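PDB 6QGM: VirX1 from Cyanophage Syn10, which iodinates diverse substrates as a viral halogenase, probably flavin-dependent, of the tryptophan halogenase family. Local coordinates for residues B[73-85]-B[267-280]. Sequence-based numbering, arbitrary orientation.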
ATOM      1  N   ALA B  73      24.604   5.321 -35.336  1.00 59.11           N
ATOM      2  CA  ALA B  73      23.599   5.759 -34.351  1.00 59.72           C
ATOM      3  C   ALA B  73      22.977   7.057 -34.852  1.00 60.66           C
ATOM      4  O   ALA B  73      23.660   7.816 -35.565  1.00 64.87           O
ATOM      5  CB  ALA B  73      24.218   5.932 -32.988  1.00 62.56           C
ATOM      6  N   THR B  74      21.705   7.267 -34.527  1.00 58.66           N
ATOM      7  CA  THR B  74      21.005   8.563 -34.661  1.00 57.98           C
ATOM      8  C   THR B  74      20.324   8.858 -33.330  1.00 55.88           C
ATOM      9  O   THR B  74      20.384   7.982 -32.439  1.00 55.66           O
ATOM     10  CB  THR B  74      20.050   8.569 -35.862  1.00 58.24           C
ATOM     11  OG1 THR B  74      18.937   7.726 -35.566  1.00 57.65           O
ATOM     12  CG2 THR B  74      20.725   8.132 -37.141  1.00 58.34           C
ATOM     13  N   TYR B  75      19.747  10.055 -33.206  1.00 55.59           N
ATOM     14  CA  TYR B  75      19.091  10.561 -31.971  1.00 54.28           C
ATOM     15  C   TYR B  75      17.604  10.217 -32.005  1.00 51.31           C
ATOM     16  O   TYR B  75      17.031  10.049 -33.094  1.00 51.30           O
ATOM     17  CB  TYR B  75      19.312  12.071 -31.809  1.00 55.92           C
ATOM     18  CG  TYR B  75      20.676  12.457 -31.302  1.00 56.08           C
ATOM     19  CD1 TYR B  75      21.076  12.107 -30.021  1.00 55.88           C
ATOM     20  CD2 TYR B  75      21.559  13.187 -32.076  1.00 56.71           C
ATOM     21  CE1 TYR B  75      22.315  12.471 -29.520  1.00 56.17           C
ATOM     22  CE2 TYR B  75      22.799  13.561 -31.586  1.00 56.94           C
ATOM     23  CZ  TYR B  75      23.179  13.199 -30.308  1.00 56.07           C
ATOM     24  OH  TYR B  75      24.394  13.540 -29.808  1.00 55.55           O
ATOM     25  N   LYS B  76      17.018  10.133 -30.814  1.00 50.89           N
ATOM     26  CA  LYS B  76      15.599   9.759 -30.591  1.00 49.96           C
ATOM     27  C   LYS B  76      15.011  10.610 -29.455  1.00 50.13           C
ATOM     28  O   LYS B  76      15.496  10.492 -28.309  1.00 51.44           O
ATOM     29  CB  LYS B  76      15.533   8.276 -30.251  1.00 48.73           C
ATOM     30  CG  LYS B  76      14.127   7.729 -30.076  1.00 49.21           C
ATOM     31  CD  LYS B  76      14.102   6.496 -29.208  1.00 50.78           C
ATOM     32  CE  LYS B  76      12.708   6.120 -28.790  1.00 51.06           C
ATOM     33  NZ  LYS B  76      12.753   5.014 -27.815  1.00 52.77           N
ATOM     34  N   ASN B  77      13.984  11.402 -29.762  1.00 49.82           N
ATOM     35  CA  ASN B  77      13.382  12.382 -28.822  1.00 52.21           C
ATOM     36  C   ASN B  77      11.987  11.921 -28.375  1.00 53.94           C
ATOM     37  O   ASN B  77      11.474  12.497 -27.399  1.00 59.39           O
ATOM     38  CB  ASN B  77      13.349  13.770 -29.464  1.00 52.92           C
ATOM     39  CG  ASN B  77      14.726  14.385 -29.562  1.00 52.67           C
ATOM     40  OD1 ASN B  77      15.538  13.953 -30.377  1.00 53.16           O
ATOM     41  ND2 ASN B  77      15.006  15.366 -28.715  1.00 51.89           N
ATOM     42  N   SER B  78      11.404  10.919 -29.030  1.00 51.91           N
ATOM     43  CA  SER B  78      10.006  10.487 -28.820  1.00 52.25           C
ATOM     44  C   SER B  78       9.774   9.095 -29.417  1.00 53.96           C
ATOM     45  O   SER B  78      10.485   8.725 -30.372  1.00 52.52           O
ATOM     46  CB  SER B  78       9.052  11.499 -29.421  1.00 52.74           C
ATOM     47  OG  SER B  78       7.705  11.170 -29.108  1.00 54.11           O
ATOM     48  N   ILE B  79       8.809   8.355 -28.862  1.00 55.46           N
ATOM     49  CA  ILE B  79       8.131   7.216 -29.548  1.00 55.66           C
ATOM     50  C   ILE B  79       6.852   7.769 -30.172  1.00 53.70           C
ATOM     51  O   ILE B  79       6.040   8.365 -29.447  1.00 51.70           O
ATOM     52  CB  ILE B  79       7.812   6.049 -28.602  1.00 58.84           C
ATOM     53  CG1 ILE B  79       9.021   5.639 -27.761  1.00 62.92           C
ATOM     54  CG2 ILE B  79       7.276   4.873 -29.396  1.00 59.72           C
ATOM     55  CD1 ILE B  79       8.729   4.531 -26.775  1.00 67.03           C
ATOM     56  N   ARG B  80       6.681   7.555 -31.471  1.00 52.82           N
ATOM     57  CA  ARG B  80       5.496   7.998 -32.243  1.00 52.43           C
ATOM     58  C   ARG B  80       4.584   6.786 -32.460  1.00 53.93           C
ATOM     59  O   ARG B  80       5.098   5.717 -32.810  1.00 54.27           O
ATOM     60  CB  ARG B  80       5.963   8.617 -33.559  1.00 53.16           C
ATOM     61  CG  ARG B  80       4.851   8.846 -34.562  1.00 53.73           C
ATOM     62  CD  ARG B  80       5.342   9.688 -35.712  1.00 54.67           C
ATOM     63  NE  ARG B  80       5.752  10.985 -35.203  1.00 53.20           N
ATOM     64  CZ  ARG B  80       6.639  11.786 -35.773  1.00 52.54           C
ATOM     65  NH1 ARG B  80       7.222  11.444 -36.900  1.00 54.48           N
ATOM     66  NH2 ARG B  80       6.940  12.941 -35.208  1.00 54.88           N
ATOM     67  N   PHE B  81       3.279   6.956 -32.254  1.00 55.63           N
ATOM     68  CA  PHE B  81       2.242   5.910 -32.456  1.00 54.53           C
ATOM     69  C   PHE B  81       1.322   6.345 -33.595  1.00 51.74           C
ATOM     70  O   PHE B  81       0.407   7.168 -33.385  1.00 50.07           O
ATOM     71  CB  PHE B  81       1.491   5.647 -31.148  1.00 56.83           C
ATOM     72  CG  PHE B  81       2.383   5.117 -30.052  1.00 57.84           C
ATOM     73  CD1 PHE B  81       2.790   3.788 -30.044  1.00 58.87           C
ATOM     74  CD2 PHE B  81       2.848   5.951 -29.042  1.00 56.87           C
ATOM     75  CE1 PHE B  81       3.623   3.309 -29.041  1.00 59.64           C
ATOM     76  CE2 PHE B  81       3.673   5.467 -28.036  1.00 55.80           C
ATOM     77  CZ  PHE B  81       4.064   4.150 -28.039  1.00 56.69           C
ATOM     78  N   THR B  82       1.593   5.803 -34.780  1.00 52.06           N
ATOM     79  CA  THR B  82       0.731   5.913 -35.983  1.00 53.24           C
ATOM     80  C   THR B  82      -0.231   4.721 -35.998  1.00 51.32           C
ATOM     81  O   THR B  82       0.215   3.598 -35.725  1.00 48.61           O
ATOM     82  CB  THR B  82       1.574   6.001 -37.260  1.00 55.21           C
ATOM     83  OG1 THR B  82       2.521   7.069 -37.082  1.00 55.72           O
ATOM     84  CG2 THR B  82       0.741   6.205 -38.507  1.00 55.45           C
ATOM     85  N   ASN B  83      -1.513   4.995 -36.242  1.00 52.47           N
ATOM     86  CA  ASN B  83      -2.572   4.009 -36.606  1.00 52.51           C
ATOM     87  C   ASN B  83      -3.073   3.225 -35.378  1.00 50.90           C
ATOM     88  O   ASN B  83      -3.815   2.280 -35.585  1.00 48.99           O
ATOM     89  CB  ASN B  83      -2.070   3.066 -37.706  1.00 53.55           C
ATOM     90  CG  ASN B  83      -3.134   2.706 -38.716  1.00 54.17           C
ATOM     91  OD1 ASN B  83      -3.905   3.553 -39.131  1.00 53.24           O
ATOM     92  ND2 ASN B  83      -3.176   1.459 -39.140  1.00 54.43           N
ATOM     93  N   PHE B  84      -2.754   3.645 -34.151  1.00 52.93           N
ATOM     94  CA  PHE B  84      -2.985   2.860 -32.911  1.00 52.48           C
ATOM     95  C   PHE B  84      -4.342   3.158 -32.268  1.00 54.82           C
ATOM     96  O   PHE B  84      -4.885   2.246 -31.612  1.00 62.36           O
ATOM     97  CB  PHE B  84      -1.886   3.100 -31.878  1.00 51.44           C
ATOM     98  CG  PHE B  84      -0.920   1.950 -31.749  1.00 52.09           C
ATOM     99  CD1 PHE B  84       0.212   1.887 -32.548  1.00 51.39           C
ATOM    100  CD2 PHE B  84      -1.148   0.934 -30.833  1.00 51.96           C
ATOM    101  CE1 PHE B  84       1.090   0.825 -32.438  1.00 52.61           C
ATOM    102  CE2 PHE B  84      -0.263  -0.123 -30.717  1.00 53.50           C
ATOM    103  CZ  PHE B  84       0.851  -0.184 -31.530  1.00 54.62           C
ATOM    104  N   ARG B  85      -4.864   4.374 -32.384  1.00 53.48           N
ATOM    105  CA  ARG B  85      -6.124   4.760 -31.692  1.00 54.97           C
ATOM    106  C   ARG B  85      -7.308   4.148 -32.429  1.00 57.13           C
ATOM    107  O   ARG B  85      -8.115   3.457 -31.778  1.00 60.05           O
ATOM    108  CB  ARG B  85      -6.317   6.275 -31.603  1.00 56.65           C
ATOM    109  CG  ARG B  85      -7.589   6.659 -30.853  1.00 58.18           C
ATOM    110  CD  ARG B  85      -7.809   8.146 -30.612  1.00 58.08           C
ATOM    111  NE  ARG B  85      -7.960   8.907 -31.860  1.00 56.01           N
ATOM    112  CZ  ARG B  85      -7.077   9.765 -32.342  1.00 52.33           C
ATOM    113  NH1 ARG B  85      -5.964  10.006 -31.688  1.00 50.53           N
ATOM    114  NH2 ARG B  85      -7.319  10.391 -33.474  1.00 53.89           N
ATOM    115  N   MET B 267      15.202  10.390 -42.024  1.00 59.62           N
ATOM    116  CA  MET B 267      15.983  10.024 -40.815  1.00 58.84           C
ATOM    117  C   MET B 267      15.394  10.744 -39.605  1.00 60.70           C
ATOM    118  O   MET B 267      15.957  11.762 -39.159  1.00 64.27           O
ATOM    119  CB  MET B 267      17.461  10.386 -40.975  1.00 57.66           C
ATOM    120  CG  MET B 267      18.322   9.786 -39.907  1.00 55.85           C
ATOM    121  SD  MET B 267      20.015  10.363 -40.053  1.00 56.67           S
ATOM    122  CE  MET B 267      20.355   9.917 -41.758  1.00 58.68           C
ATOM    123  N   HIS B 268      14.293  10.206 -39.082  1.00 62.72           N
ATOM    124  CA  HIS B 268      13.471  10.860 -38.039  1.00 62.11           C
ATOM    125  C   HIS B 268      14.130  10.744 -36.664  1.00 63.77           C
ATOM    126  O   HIS B 268      14.704   9.692 -36.326  1.00 61.77           O
ATOM    127  CB  HIS B 268      12.033  10.338 -38.079  1.00 58.56           C
ATOM    128  CG  HIS B 268      11.297  10.828 -39.281  1.00 57.33           C
ATOM    129  ND1 HIS B 268      10.205  10.190 -39.787  1.00 57.01           N
ATOM    130  CD2 HIS B 268      11.521  11.880 -40.097  1.00 57.57           C
ATOM    131  CE1 HIS B 268       9.776  10.828 -40.852  1.00 57.96           C
ATOM    132  NE2 HIS B 268      10.565  11.865 -41.060  1.00 58.19           N
ATOM    133  N   ASN B 269      14.099  11.887 -35.983  1.00 67.18           N
ATOM    134  CA  ASN B 269      14.099  12.132 -34.521  1.00 67.05           C
ATOM    135  C   ASN B 269      13.343  11.094 -33.657  1.00 66.02           C
ATOM    136  O   ASN B 269      13.353  11.291 -32.432  1.00 61.71           O
ATOM    137  CB  ASN B 269      13.389  13.469 -34.324  1.00 69.58           C
ATOM    138  CG  ASN B 269      14.138  14.405 -33.419  1.00 70.92           C
ATOM    139  OD1 ASN B 269      15.137  14.020 -32.817  1.00 76.07           O
ATOM    140  ND2 ASN B 269      13.661  15.634 -33.341  1.00 72.13           N
ATOM    141  N   VAL B 270      12.623  10.109 -34.224  1.00 63.34           N
ATOM    142  CA  VAL B 270      11.681   9.244 -33.444  1.00 62.46           C
ATOM    143  C   VAL B 270      11.708   7.779 -33.914  1.00 60.32           C
ATOM    144  O   VAL B 270      12.023   7.525 -35.085  1.00 57.55           O
ATOM    145  CB  VAL B 270      10.236   9.777 -33.497  1.00 65.59           C
ATOM    146  CG1 VAL B 270      10.149  11.245 -33.106  1.00 68.42           C
ATOM    147  CG2 VAL B 270       9.588   9.539 -34.853  1.00 66.94           C
ATOM    148  N   THR B 271      11.362   6.862 -33.003  1.00 58.26           N
ATOM    149  CA  THR B 271      10.920   5.478 -33.305  1.00 58.81           C
ATOM    150  C   THR B 271       9.408   5.519 -33.570  1.00 59.47           C
ATOM    151  O   THR B 271       8.665   5.850 -32.636  1.00 60.95           O
ATOM    152  CB  THR B 271      11.272   4.495 -32.179  1.00 57.18           C
ATOM    153  OG1 THR B 271      12.648   4.596 -31.821  1.00 57.82           O
ATOM    154  CG2 THR B 271      11.019   3.062 -32.566  1.00 56.63           C
ATOM    155  N   ASP B 272       8.984   5.253 -34.808  1.00 60.87           N
ATOM    156  CA  ASP B 272       7.549   5.153 -35.189  1.00 60.41           C
ATOM    157  C   ASP B 272       7.089   3.713 -34.973  1.00 60.89           C
ATOM    158  O   ASP B 272       7.817   2.775 -35.344  1.00 62.00           O
ATOM    159  CB  ASP B 272       7.262   5.579 -36.630  1.00 60.39           C
ATOM    160  CG  ASP B 272       5.783   5.597 -36.994  1.00 60.22           C
ATOM    161  OD1 ASP B 272       4.973   6.008 -36.152  1.00 59.60           O
ATOM    162  OD2 ASP B 272       5.456   5.212 -38.130  1.00 63.26           O
ATOM    163  N   CYS B 273       5.904   3.570 -34.383  1.00 60.31           N
ATOM    164  CA  CYS B 273       5.196   2.292 -34.156  1.00 57.61           C
ATOM    165  C   CYS B 273       3.861   2.373 -34.882  1.00 55.04           C
ATOM    166  O   CYS B 273       3.000   3.146 -34.465  1.00 57.03           O
ATOM    167  CB  CYS B 273       5.030   2.054 -32.662  1.00 59.46           C
ATOM    168  SG  CYS B 273       6.601   2.169 -31.763  1.00 58.56           S
ATOM    169  N   HIS B 274       3.744   1.633 -35.972  1.00 54.78           N
ATOM    170  CA  HIS B 274       2.574   1.629 -36.880  1.00 55.16           C
ATOM    171  C   HIS B 274       1.722   0.390 -36.589  1.00 55.78           C
ATOM    172  O   HIS B 274       2.184  -0.714 -36.903  1.00 56.13           O
ATOM    173  CB  HIS B 274       3.037   1.649 -38.332  1.00 53.75           C
ATOM    174  CG  HIS B 274       1.913   1.849 -39.276  1.00 54.16           C
ATOM    175  ND1 HIS B 274       1.715   3.031 -39.912  1.00 55.39           N
ATOM    176  CD2 HIS B 274       0.916   1.030 -39.667  1.00 55.52           C
ATOM    177  CE1 HIS B 274       0.657   2.940 -40.697  1.00 56.20           C
ATOM    178  NE2 HIS B 274       0.141   1.731 -40.545  1.00 56.89           N
ATOM    179  N   ALA B 275       0.530   0.558 -36.014  1.00 55.95           N
ATOM    180  CA  ALA B 275      -0.381  -0.566 -35.705  1.00 57.51           C
ATOM    181  C   ALA B 275      -0.908  -1.150 -37.017  1.00 59.20           C
ATOM    182  O   ALA B 275      -1.367  -0.363 -37.876  1.00 59.89           O
ATOM    183  CB  ALA B 275      -1.497  -0.112 -34.818  1.00 57.10           C
ATOM    184  N   MET B 276      -0.823  -2.475 -37.152  1.00 58.88           N
ATOM    185  CA  MET B 276      -1.219  -3.262 -38.353  1.00 60.83           C
ATOM    186  C   MET B 276      -2.443  -4.114 -38.005  1.00 61.81           C
ATOM    187  O   MET B 276      -3.038  -3.858 -36.937  1.00 64.79           O
ATOM    188  CB  MET B 276      -0.065  -4.160 -38.801  1.00 60.33           C
ATOM    189  CG  MET B 276       1.220  -3.398 -39.022  1.00 59.94           C
ATOM    190  SD  MET B 276       1.355  -2.809 -40.692  1.00 61.94           S
ATOM    191  CE  MET B 276       1.852  -4.320 -41.528  1.00 59.36           C
ATOM    192  N   LYS B 277      -2.812  -5.082 -38.852  1.00 60.44           N
ATOM    193  CA  LYS B 277      -4.051  -5.891 -38.663  1.00 61.28           C
ATOM    194  C   LYS B 277      -3.883  -6.860 -37.484  1.00 57.78           C
ATOM    195  O   LYS B 277      -4.886  -7.083 -36.786  1.00 53.90           O
ATOM    196  CB  LYS B 277      -4.437  -6.620 -39.958  1.00 64.25           C
ATOM    197  CG  LYS B 277      -4.955  -5.707 -41.063  1.00 66.27           C
ATOM    198  CD  LYS B 277      -5.052  -6.350 -42.422  1.00 69.09           C
ATOM    199  CE  LYS B 277      -6.099  -5.675 -43.288  1.00 72.11           C
ATOM    200  NZ  LYS B 277      -6.085  -6.194 -44.675  1.00 74.68           N
ATOM    201  N   ASN B 278      -2.667  -7.379 -37.261  1.00 55.64           N
ATOM    202  CA  ASN B 278      -2.377  -8.463 -36.282  1.00 54.57           C
ATOM    203  C   ASN B 278      -1.167  -8.114 -35.416  1.00 53.13           C
ATOM    204  O   ASN B 278      -0.573  -9.052 -34.855  1.00 52.01           O
ATOM    205  CB  ASN B 278      -2.153  -9.813 -36.977  1.00 54.55           C
ATOM    206  CG  ASN B 278      -3.253 -10.134 -37.958  1.00 52.82           C
ATOM    207  OD1 ASN B 278      -4.347 -10.533 -37.570  1.00 52.30           O
ATOM    208  ND2 ASN B 278      -2.970  -9.927 -39.227  1.00 50.68           N
ATOM    209  N   GLY B 279      -0.840  -6.831 -35.276  1.00 52.93           N
ATOM    210  CA  GLY B 279       0.283  -6.350 -34.443  1.00 50.85           C
ATOM    211  C   GLY B 279       0.676  -4.935 -34.809  1.00 49.23           C
ATOM    212  O   GLY B 279      -0.229  -4.090 -34.982  1.00 51.00           O
ATOM    213  N   TRP B 280       1.974  -4.673 -34.925  1.00 49.14           N
ATOM    214  CA  TRP B 280       2.517  -3.314 -35.205  1.00 49.82           C
ATOM    215  C   TRP B 280       3.916  -3.446 -35.829  1.00 50.95           C
ATOM    216  O   TRP B 280       4.587  -4.461 -35.586  1.00 52.21           O
ATOM    217  CB  TRP B 280       2.505  -2.464 -33.924  1.00 46.89           C
ATOM    218  CG  TRP B 280       3.495  -2.949 -32.929  1.00 45.92           C
ATOM    219  CD1 TRP B 280       3.347  -3.997 -32.075  1.00 47.02           C
ATOM    220  CD2 TRP B 280       4.825  -2.455 -32.730  1.00 46.54           C
ATOM    221  NE1 TRP B 280       4.485  -4.179 -31.345  1.00 47.84           N
ATOM    222  CE2 TRP B 280       5.414  -3.254 -31.730  1.00 47.95           C
ATOM    223  CE3 TRP B 280       5.572  -1.409 -33.278  1.00 48.90           C
ATOM    224  CZ2 TRP B 280       6.712  -3.036 -31.279  1.00 47.67           C
ATOM    225  CZ3 TRP B 280       6.852  -1.184 -32.813  1.00 49.46           C
ATOM    226  CH2 TRP B 280       7.413  -1.995 -31.839  1.00 48.37           C
TER
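Parallel pairing inside a mixed beta-sheet joins strands 78-82 and 270-275, which pair in register from Ile-79 beside Thr-271 to Thr-82 beside His-274. As parallel geometry requires, bonds leave alternate residues of strand 78-82: Arg-80 N gives to Thr-271 O at 2.9 Å, and Arg-80 O receives Cys-273 N. The face bearing Arg-80, Thr-82, Asp-272 and His-274 is polar. There Asp-272, its CG anti to the backbone N (chi1 -175°), presents the syn side of OD1 to Thr-82 OG1, 2.8 Å away. Val-270 CG2 lies over one face of the Arg-80 guanidinium, whose NE forms a salt bridge with Glu-93. Beyond the strand end, Asn-83 ND2 donates to Ala-275 O at 2.9 Å, a nearly straight bond (172°) in the amide plane, while Asn-83 CB sits over a face of the His-274 ring. The face bearing Ile-79, Phe-81 and Cys-273 is largely apolar, though Thr-271, whose OG1 bonds His-166, shares it: Cys-273 SG meets Ile-79 CG2 at 3.7 Å. Just past the strand, the Phe-84 ring is sandwiched between Ala-275 CB, a CH-pi contact 3.6 Å from its centroid, and Phe-81 CD1. Strands 91-95 and 279-285, both antiparallel to their neighbours, flank the pair, and helix 518-527 packs against Thr-74 and Tyr-75.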